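Local coordinates for protein ArtJ (PDB 2PVU) that binds arginine, lysine and histidine and probably delivers them to its cognate ATP-binding cassette transporter, Art(MP)2, at residues A[57-61]-A[62-66]; A[69-72]-A[73-77]; A[228-231]-A[232-236]; A[245-249]-A[250-254]; A[264-267]-A[268-271]. All blocks are in the same frame, centred on the assembly; numbering follows the deposited sequence.

All five contacts are local and follow one another in series, so none encloses or crosses another. Contact 1 closes the hairpin of strands 57-59 and 62-64, which runs through Gly65 directly into helix 66-78, where contact 2 links successive turns. Much later, contact 3 turns the chain from the end of strand 224-231 toward helix 237-249. Contact 4 joins that helix to helix 252-261, and contact 5 folds the tail beyond it. In space contact 4 touches contacts 1, 2 and 5: Val247 packs on Leu70 and Ala73 of contact 2, Tyr253 meets Phe66 of contact 1, and Ile248, Tyr253 and Thr254 touch the tail of contact 5. Contact 3 stands apart, joined to it through helix 237-249.

Contact 1 of 5, residues A[57-61]-A[62-66]; sequences YMQKG and KIVGF
Tyr57 and Val64 face each other as a hydrogen-bonded antiparallel pair, and the tyrosine ring lies across the valine. Beyond CB the ring starts at CG, held between the backbone N and the carbonyl carbon (chi1 58°), a torsion that turns it toward the partner strand. CD2 lies 3.6 Å from Val64 O; CD1, CE1 and CZ come progressively closer to Val64 CG2, CZ at 3.4 Å, and OH ends 3.8 Å from the same methyl. CE2 lies near that methyl and obliquely near Gly65 CA. CG2 therefore sits over one ring face in a CH-pi contact, 3.5 Å from the centroid, while Gln59 CB lies 3.8 Å from this Val64 methyl. With an alanine in place of Tyr57, Val64 CG2 would probably lose its aromatic cover and a gap would open beside Trp260 of helix 252-261.

Among the residues facing the other way, Met58 and Ile63 run side by side, with SD 3.6 Å from CG1, and both reach Ala50 and Asn86. Paired backbone bonds join Tyr57 with Val64 and Gln59 with Lys62; Val64 N reaches Tyr57 O at 2.8 Å in a nearly straight bond, and Lys62 N returns a bond to Gln59 O across the turn. With Lys60 and Gly61, both of positive phi, as its two-residue loop in a type I' turn, this is a beta hairpin placed just ahead of helix 66-78, whose N-cap is Gly65.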
loop_
_atom_site.group_PDB
_atom_site.type_symbol
_atom_site.label_atom_id
_atom_site.label_comp_id
_atom_site.label_asym_id
_atom_site.label_seq_id
_atom_site.Cartn_x
_atom_site.Cartn_y
_atom_site.Cartn_z
ATOM N N TYR A 57 -6.642 1.693 7.637
ATOM C CA TYR A 57 -7.265 3.017 7.789
ATOM C C TYR A 57 -7.816 3.076 9.195
ATOM O O TYR A 57 -7.736 2.085 9.925
ATOM C CB TYR A 57 -8.333 3.255 6.717
ATOM C CG TYR A 57 -9.462 2.249 6.672
ATOM C CD1 TYR A 57 -10.727 2.572 7.200
ATOM C CD2 TYR A 57 -9.297 0.991 6.062
ATOM C CE1 TYR A 57 -11.784 1.674 7.137
ATOM C CE2 TYR A 57 -10.349 0.076 5.984
ATOM C CZ TYR A 57 -11.588 0.421 6.527
ATOM O OH TYR A 57 -12.644 -0.457 6.464
ATOM N N MET A 58 -8.299 4.248 9.611
ATOM C CA MET A 58 -8.840 4.400 10.964
ATOM C C MET A 58 -10.342 4.278 10.916
ATOM O O MET A 58 -10.989 4.822 10.035
ATOM C CB MET A 58 -8.456 5.762 11.571
ATOM C CG MET A 58 -6.954 5.999 11.776
ATOM S SD MET A 58 -6.218 4.842 12.965
ATOM C CE MET A 58 -4.559 5.433 12.989
ATOM N N GLN A 59 -10.908 3.580 11.884
ATOM C CA GLN A 59 -12.349 3.511 12.025
ATOM C C GLN A 59 -12.603 3.385 13.509
ATOM O O GLN A 59 -12.131 2.432 14.142
ATOM C CB GLN A 59 -12.914 2.306 11.270
ATOM C CG GLN A 59 -14.376 1.943 11.559
ATOM C CD GLN A 59 -14.723 0.563 10.983
ATOM O OE1 GLN A 59 -14.785 -0.438 11.717
ATOM N NE2 GLN A 59 -14.884 0.495 9.654
ATOM N N LYS A 60 -13.293 4.387 14.050
ATOM C CA LYS A 60 -13.651 4.453 15.463
ATOM C C LYS A 60 -12.434 4.370 16.392
ATOM O O LYS A 60 -12.489 3.700 17.428
ATOM C CB LYS A 60 -14.682 3.363 15.812
ATOM C CG LYS A 60 -15.993 3.466 15.027
ATOM C CD LYS A 60 -16.654 4.840 15.210
ATOM C CE LYS A 60 -18.110 4.818 14.799
ATOM N NZ LYS A 60 -18.556 6.191 14.414
ATOM N N GLY A 61 -11.348 5.058 16.021
ATOM C CA GLY A 61 -10.126 5.083 16.826
ATOM C C GLY A 61 -9.258 3.835 16.737
ATOM O O GLY A 61 -8.248 3.732 17.448
ATOM N N LYS A 62 -9.646 2.876 15.894
ATOM C CA LYS A 62 -8.905 1.620 15.751
ATOM C C LYS A 62 -8.319 1.620 14.361
ATOM O O LYS A 62 -8.882 2.258 13.471
ATOM C CB LYS A 62 -9.819 0.396 15.860
ATOM C CG LYS A 62 -10.574 0.138 17.190
ATOM C CD LYS A 62 -10.224 1.054 18.378
ATOM C CE LYS A 62 -9.183 0.439 19.306
ATOM N NZ LYS A 62 -9.737 0.421 20.703
ATOM N N ILE A 63 -7.219 0.899 14.167
ATOM C CA ILE A 63 -6.630 0.711 12.832
ATOM C C ILE A 63 -7.230 -0.576 12.275
ATOM O O ILE A 63 -7.137 -1.626 12.917
ATOM C CB ILE A 63 -5.065 0.571 12.879
ATOM C CG1 ILE A 63 -4.419 1.814 13.528
ATOM C CG2 ILE A 63 -4.493 0.359 11.484
ATOM C CD1 ILE A 63 -2.899 1.616 13.885
ATOM N N VAL A 64 -7.873 -0.492 11.109
ATOM C CA VAL A 64 -8.534 -1.670 10.492
ATOM C C VAL A 64 -8.054 -1.854 9.055
ATOM O O VAL A 64 -7.464 -0.932 8.474
ATOM C CB VAL A 64 -10.089 -1.532 10.535
ATOM C CG1 VAL A 64 -10.568 -1.445 11.982
ATOM C CG2 VAL A 64 -10.578 -0.318 9.707
ATOM N N GLY A 65 -8.314 -3.027 8.478
ATOM C CA GLY A 65 -8.079 -3.212 7.067
ATOM C C GLY A 65 -7.470 -4.559 6.731
ATOM O O GLY A 65 -7.198 -5.409 7.639
ATOM N N PHE A 66 -7.306 -4.777 5.429
ATOM C CA PHE A 66 -6.782 -6.061 4.980
ATOM C C PHE A 66 -5.383 -6.357 5.559
ATOM O O PHE A 66 -5.095 -7.486 6.025
ATOM C CB PHE A 66 -6.744 -6.088 3.451
ATOM C CG PHE A 66 -6.063 -7.303 2.886
ATOM C CD1 PHE A 66 -6.786 -8.452 2.636
ATOM C CD2 PHE A 66 -4.667 -7.291 2.622
ATOM C CE1 PHE A 66 -6.168 -9.642 2.128
ATOM C CE2 PHE A 66 -4.020 -8.470 2.102
ATOM C CZ PHE A 66 -4.766 -9.632 1.843
#

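Contact 2 of 5, residues A[69-72]-A[73-77]; sequences DLLD and AVMKA
Residues 69-72 and 73-77 are successive turns of helix 66-78, joined by regular i to i+4 backbone bonds such as Met75 N to Leu71 O at 2.8 Å. Asp72 and Lys76 form a salt bridge one turn apart: NZ reaches OD2 at 2.8 Å on the syn lone pair. With CG anti to the backbone N (chi1 -165°), the carboxylate swings forward along the helix, and the lysine, extended beyond CG, crosses it obliquely. OD1 is taken by Tyr82 OH, giving each carboxylate oxygen a partner. A leucine in place of Asp72 would probably leave Lys76 NZ without its counter-charge and Tyr82 OH without this acceptor.

Two apolar pairs line the buried sides. Leu70 CD1 meets Val74 CG2 at 3.9 Å, and Leu71 CD1 meets Met75 CG at 3.7 Å. The helix is wedged between its neighbours: Leu71 and Met75 pack on strand 82-86, while Leu70, Ala73 and Val74 lie against helices 237-249 and 252-261.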
loop_
_atom_site.group_PDB
_atom_site.type_symbol
_atom_site.label_atom_id
_atom_site.label_comp_id
_atom_site.label_asym_id
_atom_site.label_seq_id
_atom_site.Cartn_x
_atom_site.Cartn_y
_atom_site.Cartn_z
ATOM N N ASP A 69 -5.680 -7.375 9.278
ATOM C CA ASP A 69 -6.147 -8.727 9.555
ATOM C C ASP A 69 -5.069 -9.721 9.141
ATOM O O ASP A 69 -4.870 -10.730 9.797
ATOM C CB ASP A 69 -7.430 -9.052 8.797
ATOM C CG ASP A 69 -8.639 -8.298 9.327
ATOM O OD1 ASP A 69 -8.556 -7.707 10.432
ATOM O OD2 ASP A 69 -9.673 -8.319 8.624
ATOM N N LEU A 70 -4.409 -9.450 8.026
ATOM C CA LEU A 70 -3.366 -10.363 7.591
ATOM C C LEU A 70 -2.222 -10.366 8.594
ATOM O O LEU A 70 -1.746 -11.430 8.993
ATOM C CB LEU A 70 -2.871 -10.021 6.180
ATOM C CG LEU A 70 -1.707 -10.878 5.681
ATOM C CD1 LEU A 70 -2.090 -12.361 5.504
ATOM C CD2 LEU A 70 -1.201 -10.329 4.383
ATOM N N LEU A 71 -1.786 -9.185 9.039
ATOM C CA LEU A 71 -0.720 -9.110 10.058
ATOM C C LEU A 71 -1.061 -9.929 11.321
ATOM O O LEU A 71 -0.239 -10.675 11.819
ATOM C CB LEU A 71 -0.408 -7.638 10.412
ATOM C CG LEU A 71 0.694 -7.403 11.468
ATOM C CD1 LEU A 71 2.073 -7.726 10.921
ATOM C CD2 LEU A 71 0.598 -5.956 11.978
ATOM N N ASP A 72 -2.282 -9.821 11.807
ATOM C CA ASP A 72 -2.665 -10.578 12.997
ATOM C C ASP A 72 -2.572 -12.079 12.790
ATOM O O ASP A 72 -2.089 -12.808 13.658
ATOM C CB ASP A 72 -4.088 -10.220 13.403
ATOM C CG ASP A 72 -4.391 -10.688 14.798
ATOM O OD1 ASP A 72 -3.620 -10.302 15.716
ATOM O OD2 ASP A 72 -5.348 -11.470 14.961
ATOM N N ALA A 73 -3.070 -12.556 11.657
ATOM C CA ALA A 73 -2.925 -13.989 11.306
ATOM C C ALA A 73 -1.460 -14.405 11.222
ATOM O O ALA A 73 -1.035 -15.459 11.745
ATOM C CB ALA A 73 -3.582 -14.239 9.977
ATOM N N VAL A 74 -0.686 -13.594 10.519
ATOM C CA VAL A 74 0.717 -13.908 10.333
ATOM C C VAL A 74 1.489 -13.940 11.676
ATOM O O VAL A 74 2.168 -14.921 11.973
ATOM C CB VAL A 74 1.334 -12.938 9.295
ATOM C CG1 VAL A 74 2.816 -12.974 9.344
ATOM C CG2 VAL A 74 0.812 -13.306 7.857
ATOM N N MET A 75 1.411 -12.870 12.469
ATOM C CA MET A 75 2.120 -12.834 13.745
ATOM C C MET A 75 1.649 -13.898 14.738
ATOM O O MET A 75 2.450 -14.422 15.511
ATOM C CB MET A 75 2.017 -11.443 14.366
ATOM C CG MET A 75 2.603 -10.324 13.441
ATOM S SD MET A 75 4.332 -10.495 12.911
ATOM C CE MET A 75 5.085 -9.606 14.273
ATOM N N LYS A 76 0.376 -14.258 14.695
ATOM C CA LYS A 76 -0.113 -15.356 15.526
ATOM C C LYS A 76 0.478 -16.704 15.095
ATOM O O LYS A 76 0.911 -17.498 15.950
ATOM C CB LYS A 76 -1.649 -15.371 15.587
ATOM C CG LYS A 76 -2.192 -14.271 16.510
ATOM C CD LYS A 76 -3.703 -14.145 16.538
ATOM C CE LYS A 76 -4.129 -13.190 17.665
ATOM N NZ LYS A 76 -5.533 -12.697 17.514
ATOM N N ALA A 77 0.530 -16.939 13.784
ATOM C CA ALA A 77 1.129 -18.162 13.231
ATOM C C ALA A 77 2.626 -18.206 13.556
ATOM O O ALA A 77 3.201 -19.285 13.764
ATOM C CB ALA A 77 0.879 -18.254 11.714
#

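Contact 3 of 5, residues A[228-231]-A[232-236]; sequences MIFP and KNSEL
The Phe230 ring is approached obliquely by two groups from residues 232-236: Leu236 CB lies 3.8 Å from CE1, and Ser234 OG 3.7 Å from CD1. The aromatic and leucine side chains cross at about a right angle. Nearer the backbone, Phe230 CB meets Ser234 CB at 3.5 Å. Phe230 carries CG beside its own backbone N (chi1 -57°), which brings the CD1-CE1 side of the ring to Ser234 OG and Leu236 CB. Met103, Lys237 and Val240 also touch the phenylalanine side chain.

Ser234 OG accepts from Leu236 N at 2.9 Å, with an angle of 156° at the hydrogen. OG stands anti to the serine's backbone N (chi1 168°), which directs it to that N-H. The turn is closed by a weak bond from Ser234 N to Pro231 O, 3.1 Å long. Lys232 NZ leads to Asp119 in a salt bridge and to the carbonyl oxygens of Lys115 and Tyr118. This type II beta turn from Pro231 ends on Ser234, whose capping bond leads the chain into helix 237-249.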
loop_
_atom_site.group_PDB
_atom_site.type_symbol
_atom_site.label_atom_id
_atom_site.label_comp_id
_atom_site.label_asym_id
_atom_site.label_seq_id
_atom_site.Cartn_x
_atom_site.Cartn_y
_atom_site.Cartn_z
ATOM N N MET A 228 5.634 -7.377 3.394
ATOM C CA MET A 228 5.905 -6.808 4.719
ATOM C C MET A 228 7.369 -6.380 4.655
ATOM O O MET A 228 8.118 -6.923 3.864
ATOM C CB MET A 228 5.628 -7.869 5.785
ATOM C CG MET A 228 4.107 -7.976 6.048
ATOM S SD MET A 228 3.689 -9.474 6.910
ATOM C CE MET A 228 3.606 -10.680 5.603
ATOM N N ILE A 229 7.764 -5.371 5.422
ATOM C CA ILE A 229 9.113 -4.796 5.296
ATOM C C ILE A 229 9.830 -4.798 6.650
ATOM O O ILE A 229 9.190 -4.777 7.699
ATOM C CB ILE A 229 9.014 -3.373 4.730
ATOM C CG1 ILE A 229 10.394 -2.813 4.356
ATOM C CG2 ILE A 229 8.347 -2.425 5.767
ATOM C CD1 ILE A 229 10.320 -1.493 3.619
ATOM N N PHE A 230 11.159 -4.886 6.618
ATOM C CA PHE A 230 11.972 -5.069 7.836
ATOM C C PHE A 230 13.224 -4.257 7.682
ATOM O O PHE A 230 13.680 -4.047 6.555
ATOM C CB PHE A 230 12.419 -6.543 7.985
ATOM C CG PHE A 230 11.274 -7.531 8.020
ATOM C CD1 PHE A 230 10.577 -7.769 9.208
ATOM C CD2 PHE A 230 10.883 -8.165 6.872
ATOM C CE1 PHE A 230 9.474 -8.690 9.253
ATOM C CE2 PHE A 230 9.790 -9.082 6.884
ATOM C CZ PHE A 230 9.084 -9.323 8.057
ATOM N N PRO A 231 13.833 -3.866 8.822
ATOM C CA PRO A 231 15.184 -3.352 8.703
ATOM C C PRO A 231 16.058 -4.444 8.097
ATOM O O PRO A 231 15.807 -5.646 8.271
ATOM C CB PRO A 231 15.620 -3.114 10.153
ATOM C CG PRO A 231 14.285 -2.934 10.951
ATOM C CD PRO A 231 13.330 -3.888 10.212
ATOM N N LYS A 232 17.080 -4.007 7.386
ATOM C CA LYS A 232 18.053 -4.884 6.775
ATOM C C LYS A 232 18.623 -5.857 7.805
ATOM O O LYS A 232 18.940 -5.467 8.937
ATOM C CB LYS A 232 19.132 -4.005 6.140
ATOM C CG LYS A 232 20.156 -4.718 5.276
ATOM C CD LYS A 232 19.514 -5.424 4.120
ATOM C CE LYS A 232 19.143 -4.478 3.004
ATOM N NZ LYS A 232 18.651 -5.352 1.908
ATOM N N ASN A 233 18.704 -7.135 7.433
ATOM C CA ASN A 233 19.243 -8.194 8.324
ATOM C C ASN A 233 18.352 -8.545 9.542
ATOM O O ASN A 233 18.801 -9.101 10.533
ATOM C CB ASN A 233 20.684 -7.884 8.759
ATOM C CG ASN A 233 21.615 -7.605 7.563
ATOM O OD1 ASN A 233 21.436 -8.162 6.467
ATOM N ND2 ASN A 233 22.616 -6.745 7.776
ATOM N N SER A 234 17.071 -8.236 9.452
ATOM C CA SER A 234 16.132 -8.596 10.504
ATOM C C SER A 234 16.037 -10.094 10.763
ATOM O O SER A 234 15.870 -10.894 9.825
ATOM C CB SER A 234 14.737 -8.094 10.123
ATOM O OG SER A 234 13.737 -8.651 10.973
ATOM N N GLU A 235 16.047 -10.468 12.034
ATOM C CA GLU A 235 15.779 -11.843 12.400
ATOM C C GLU A 235 14.278 -12.222 12.389
ATOM O O GLU A 235 13.944 -13.363 12.670
ATOM C CB GLU A 235 16.395 -12.160 13.765
ATOM C CG GLU A 235 17.928 -12.109 13.768
ATOM C CD GLU A 235 18.501 -12.520 15.116
ATOM O OE1 GLU A 235 18.236 -13.679 15.540
ATOM O OE2 GLU A 235 19.210 -11.693 15.759
ATOM N N LEU A 236 13.378 -11.291 12.069
ATOM C CA LEU A 236 11.941 -11.627 11.971
ATOM C C LEU A 236 11.513 -12.155 10.597
ATOM O O LEU A 236 10.488 -12.804 10.503
ATOM C CB LEU A 236 11.044 -10.421 12.299
ATOM C CG LEU A 236 11.176 -9.823 13.701
ATOM C CD1 LEU A 236 10.348 -8.517 13.813
ATOM C CD2 LEU A 236 10.795 -10.836 14.797
#

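Contact 4 of 5, residues A[245-249]-A[250-254]; sequences KNVIN and SGKYT
Val247 O is the chief acceptor where helix 237-249 gives way to helix 252-261. Tyr253 N reaches it at 3.0 Å, approaching from above the carbonyl plane, and Lys252 N adds a weak bond at 3.2 Å. Ser250 OG lies 3.3 Å from the same oxygen and also close to Asn246 O. One residue earlier, Asn246 O accepts from Ser250 N at 3.0 Å, whereas Ile248 O accepts from Gly251 N at 3.2 Å, again above the carbonyl plane. Carbonyls of the ending helix are thus served by N-H groups of the link and of the first turn that follows.

Gly251 makes the break with positive phi; a side chain at these backbone angles would press on the preceding carbonyl O. Tyr253 OH finds its acceptor elsewhere, in Tyr124 O. Apolar contacts accompany the polar ones: Ile248 CG1 lies 3.8 Å from Tyr253 CB, the two side chains running the same way, and Val247 CG1 is 3.9 Å from Lys252 CB. Bonded chiefly by Tyr253 N and weakly by Lys252 N, Val247 O links the end of one helix to the start of the next, and amides opening the second helix are partly satisfied by the first.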
loop_
_atom_site.group_PDB
_atom_site.type_symbol
_atom_site.label_atom_id
_atom_site.label_comp_id
_atom_site.label_asym_id
_atom_site.label_seq_id
_atom_site.Cartn_x
_atom_site.Cartn_y
_atom_site.Cartn_z
ATOM N N LYS A 245 3.199 -18.388 4.690
ATOM C CA LYS A 245 2.979 -19.682 4.015
ATOM C C LYS A 245 1.896 -20.457 4.704
ATOM O O LYS A 245 1.002 -20.996 4.053
ATOM C CB LYS A 245 4.282 -20.521 3.963
ATOM C CG LYS A 245 5.197 -20.027 2.889
ATOM C CD LYS A 245 6.487 -20.799 2.809
ATOM C CE LYS A 245 7.473 -20.081 1.855
ATOM N NZ LYS A 245 8.842 -20.708 1.913
ATOM N N ASN A 246 2.004 -20.520 6.027
ATOM C CA ASN A 246 1.033 -21.237 6.861
ATOM C C ASN A 246 -0.369 -20.618 6.758
ATOM O O ASN A 246 -1.352 -21.330 6.544
ATOM C CB ASN A 246 1.547 -21.334 8.296
ATOM C CG ASN A 246 2.768 -22.312 8.438
ATOM O OD1 ASN A 246 3.533 -22.255 9.428
ATOM N ND2 ASN A 246 2.945 -23.211 7.450
ATOM N N VAL A 247 -0.444 -19.288 6.848
ATOM C CA VAL A 247 -1.703 -18.534 6.631
ATOM C C VAL A 247 -2.342 -18.744 5.246
ATOM O O VAL A 247 -3.570 -18.905 5.134
ATOM C CB VAL A 247 -1.523 -17.025 6.968
ATOM C CG1 VAL A 247 -2.754 -16.172 6.528
ATOM C CG2 VAL A 247 -1.291 -16.875 8.478
ATOM N N ILE A 248 -1.526 -18.744 4.198
ATOM C CA ILE A 248 -2.029 -19.053 2.864
ATOM C C ILE A 248 -2.477 -20.518 2.772
ATOM O O ILE A 248 -3.589 -20.816 2.315
ATOM C CB ILE A 248 -1.002 -18.736 1.771
ATOM C CG1 ILE A 248 -0.778 -17.202 1.681
ATOM C CG2 ILE A 248 -1.454 -19.370 0.415
ATOM C CD1 ILE A 248 0.430 -16.768 0.870
ATOM N N ASN A 249 -1.637 -21.434 3.248
ATOM C CA ASN A 249 -1.965 -22.860 3.188
ATOM C C ASN A 249 -3.263 -23.259 3.877
ATOM O O ASN A 249 -3.967 -24.140 3.392
ATOM C CB ASN A 249 -0.826 -23.703 3.751
ATOM C CG ASN A 249 0.366 -23.732 2.846
ATOM O OD1 ASN A 249 0.312 -23.251 1.732
ATOM N ND2 ASN A 249 1.449 -24.314 3.320
ATOM N N SER A 250 -3.565 -22.627 5.011
ATOM C CA SER A 250 -4.722 -23.003 5.835
ATOM C C SER A 250 -6.067 -22.471 5.294
ATOM O O SER A 250 -7.123 -22.876 5.772
ATOM C CB SER A 250 -4.504 -22.514 7.282
ATOM O OG SER A 250 -4.580 -21.092 7.344
ATOM N N GLY A 251 -6.025 -21.556 4.326
ATOM C CA GLY A 251 -7.249 -20.931 3.826
ATOM C C GLY A 251 -7.563 -19.609 4.530
ATOM O O GLY A 251 -8.509 -18.927 4.144
ATOM N N LYS A 252 -6.734 -19.214 5.500
ATOM C CA LYS A 252 -6.973 -17.990 6.283
ATOM C C LYS A 252 -6.737 -16.778 5.411
ATOM O O LYS A 252 -7.471 -15.798 5.504
ATOM C CB LYS A 252 -6.082 -17.969 7.544
ATOM C CG LYS A 252 -6.250 -16.707 8.427
ATOM C CD LYS A 252 -7.566 -16.783 9.215
ATOM C CE LYS A 252 -7.826 -15.477 9.977
ATOM N NZ LYS A 252 -9.079 -15.591 10.777
ATOM N N TYR A 253 -5.702 -16.831 4.570
ATOM C CA TYR A 253 -5.463 -15.723 3.635
ATOM C C TYR A 253 -6.709 -15.509 2.777
ATOM O O TYR A 253 -7.188 -14.372 2.640
ATOM C CB TYR A 253 -4.272 -16.013 2.714
ATOM C CG TYR A 253 -4.017 -14.901 1.704
ATOM C CD1 TYR A 253 -3.032 -13.937 1.943
ATOM C CD2 TYR A 253 -4.740 -14.821 0.503
ATOM C CE1 TYR A 253 -2.755 -12.929 1.000
ATOM C CE2 TYR A 253 -4.479 -13.788 -0.440
ATOM C CZ TYR A 253 -3.486 -12.856 -0.187
ATOM O OH TYR A 253 -3.231 -11.827 -1.093
ATOM N N THR A 254 -7.249 -16.567 2.189
ATOM C CA THR A 254 -8.452 -16.339 1.377
ATOM C C THR A 254 -9.694 -15.879 2.127
ATOM O O THR A 254 -10.469 -15.092 1.560
ATOM C CB THR A 254 -8.721 -17.358 0.252
ATOM O OG1 THR A 254 -10.013 -17.992 0.378
ATOM C CG2 THR A 254 -7.612 -18.275 0.071
#

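Contact 5 of 5, residues A[264-267]-A[268-271]; sequences EPKL and DRLK. With SO4 (sulfate ion), chain B; SO4 (sulfate ion), chain C.
A sulfate-binding surface is formed where the tail after helix 252-261 coils into a short 3-10 turn, with Lys266 and Arg269 as its basic residues. The chain B sulfate lies at the edge of the Arg269 guanidinium, its sulfur in the plane of the group. NE donates to O4 at 2.8 Å and NH2 to O1 at 2.6 Å, a two-pronged grip that fixes the rotation of the guanidinium. Lys266 NZ adds a bond to O3 of this ion at 2.9 Å and a weak one to O1. The extended arginine (CG to NE) and lysine (beyond CG) carry their charged ends to the shared anion, whose negative charge probably offsets the closeness of the two cations.

The chain C sulfate is held by Lys266 N, which reaches O3 at 3.0 Å in a nearly straight bond (170°), and weakly by Arg269 NH1 through O2. Arg269 stands between the two ions. Both probably come from the crystallisation liquor and mark an anion-attracting patch, not a known site.

Backbone bonds from Arg269 N to Lys266 O, 3.0 Å, and from Leu270 N to Leu267 O close the turn. Leu267 CD2 and Leu270 CD1 meet loosely at 4.1 Å, and these leucines pack on Tyr253 and Ile248, respectively. The i to i+3 bonding is that of a 3-10 turn, here folding the C-terminal tail back against helices 237-249 and 252-261.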
loop_
_atom_site.group_PDB
_atom_site.type_symbol
_atom_site.label_atom_id
_atom_site.label_comp_id
_atom_site.label_asym_id
_atom_site.label_seq_id
_atom_site.Cartn_x
_atom_site.Cartn_y
_atom_site.Cartn_z
ATOM N N GLU A 264 -12.753 -14.384 -4.604
ATOM C CA GLU A 264 -11.576 -15.242 -4.363
ATOM C C GLU A 264 -10.279 -14.615 -4.880
ATOM O O GLU A 264 -10.280 -13.953 -5.920
ATOM C CB GLU A 264 -11.773 -16.621 -5.010
ATOM C CG GLU A 264 -13.064 -17.319 -4.612
ATOM C CD GLU A 264 -13.040 -17.914 -3.202
ATOM O OE1 GLU A 264 -11.946 -18.100 -2.618
ATOM O OE2 GLU A 264 -14.139 -18.212 -2.679
ATOM N N PRO A 265 -9.166 -14.790 -4.146
ATOM C CA PRO A 265 -7.890 -14.303 -4.695
ATOM C C PRO A 265 -7.374 -15.262 -5.772
ATOM O O PRO A 265 -7.872 -16.385 -5.885
ATOM C CB PRO A 265 -6.953 -14.367 -3.493
ATOM C CG PRO A 265 -7.476 -15.573 -2.718
ATOM C CD PRO A 265 -8.997 -15.374 -2.807
ATOM N N LYS A 266 -6.387 -14.822 -6.548
ATOM C CA LYS A 266 -5.684 -15.733 -7.455
ATOM C C LYS A 266 -4.334 -15.999 -6.821
ATOM O O LYS A 266 -3.382 -15.226 -7.012
ATOM C CB LYS A 266 -5.557 -15.123 -8.856
ATOM C CG LYS A 266 -6.932 -15.086 -9.585
ATOM C CD LYS A 266 -6.830 -14.444 -10.953
ATOM C CE LYS A 266 -8.063 -14.688 -11.804
ATOM N NZ LYS A 266 -7.935 -13.825 -13.010
ATOM N N LEU A 267 -4.278 -17.050 -5.999
ATOM C CA LEU A 267 -3.055 -17.313 -5.209
ATOM C C LEU A 267 -1.833 -17.580 -6.083
ATOM O O LEU A 267 -0.716 -17.438 -5.609
ATOM C CB LEU A 267 -3.267 -18.462 -4.191
ATOM C CG LEU A 267 -4.395 -18.299 -3.158
ATOM C CD1 LEU A 267 -4.625 -19.584 -2.358
ATOM C CD2 LEU A 267 -4.116 -17.110 -2.221
ATOM N N ASP A 268 -2.034 -17.997 -7.343
ATOM C CA ASP A 268 -0.873 -18.225 -8.220
ATOM C C ASP A 268 -0.071 -16.935 -8.491
ATOM O O ASP A 268 1.082 -17.015 -8.934
ATOM C CB ASP A 268 -1.241 -18.950 -9.537
ATOM C CG ASP A 268 -2.243 -18.177 -10.417
ATOM O OD1 ASP A 268 -2.559 -16.998 -10.138
ATOM O OD2 ASP A 268 -2.702 -18.794 -11.419
ATOM N N ARG A 269 -0.695 -15.773 -8.275
ATOM C CA ARG A 269 -0.007 -14.457 -8.326
ATOM C C ARG A 269 1.107 -14.331 -7.270
ATOM O O ARG A 269 2.064 -13.565 -7.453
ATOM C CB ARG A 269 -1.023 -13.314 -8.117
ATOM C CG ARG A 269 -1.990 -13.223 -9.281
ATOM C CD ARG A 269 -2.945 -12.058 -9.029
ATOM N NE ARG A 269 -3.872 -11.875 -10.143
ATOM C CZ ARG A 269 -4.736 -10.876 -10.189
ATOM N NH1 ARG A 269 -4.774 -10.008 -9.177
ATOM N NH2 ARG A 269 -5.543 -10.734 -11.228
ATOM N N LEU A 270 0.986 -15.089 -6.189
ATOM C CA LEU A 270 1.943 -15.022 -5.101
ATOM C C LEU A 270 3.157 -15.928 -5.283
ATOM O O LEU A 270 4.054 -15.911 -4.435
ATOM C CB LEU A 270 1.263 -15.303 -3.763
ATOM C CG LEU A 270 -0.002 -14.453 -3.583
ATOM C CD1 LEU A 270 -0.710 -14.764 -2.258
ATOM C CD2 LEU A 270 0.338 -12.965 -3.709
ATOM N N LYS A 271 3.183 -16.693 -6.377
ATOM C CA LYS A 271 4.300 -17.599 -6.699
ATOM C C LYS A 271 5.059 -17.197 -7.967
ATOM O O LYS A 271 5.775 -17.991 -8.536
ATOM C CB LYS A 271 3.779 -19.019 -6.843
ATOM C CG LYS A 271 3.419 -19.665 -5.522
ATOM C CD LYS A 271 4.685 -20.149 -4.813
ATOM C CE LYS A 271 4.413 -21.360 -3.932
ATOM N NZ LYS A 271 5.693 -21.894 -3.359
HETATM S S SO4 B . -4.556 -12.870 -13.846
HETATM O O1 SO4 B . -5.487 -11.777 -13.587
HETATM O O2 SO4 B . -3.667 -12.534 -14.956
HETATM O O3 SO4 B . -5.337 -14.071 -14.172
HETATM O O4 SO4 B . -3.736 -13.074 -12.648
HETATM S S SO4 C . -4.471 -11.214 -5.364
HETATM O O1 SO4 C . -5.373 -10.762 -4.315
HETATM O O2 SO4 C . -3.973 -9.929 -5.968
HETATM O O3 SO4 C . -5.290 -12.047 -6.287
HETATM O O4 SO4 C . -3.378 -12.006 -4.733
#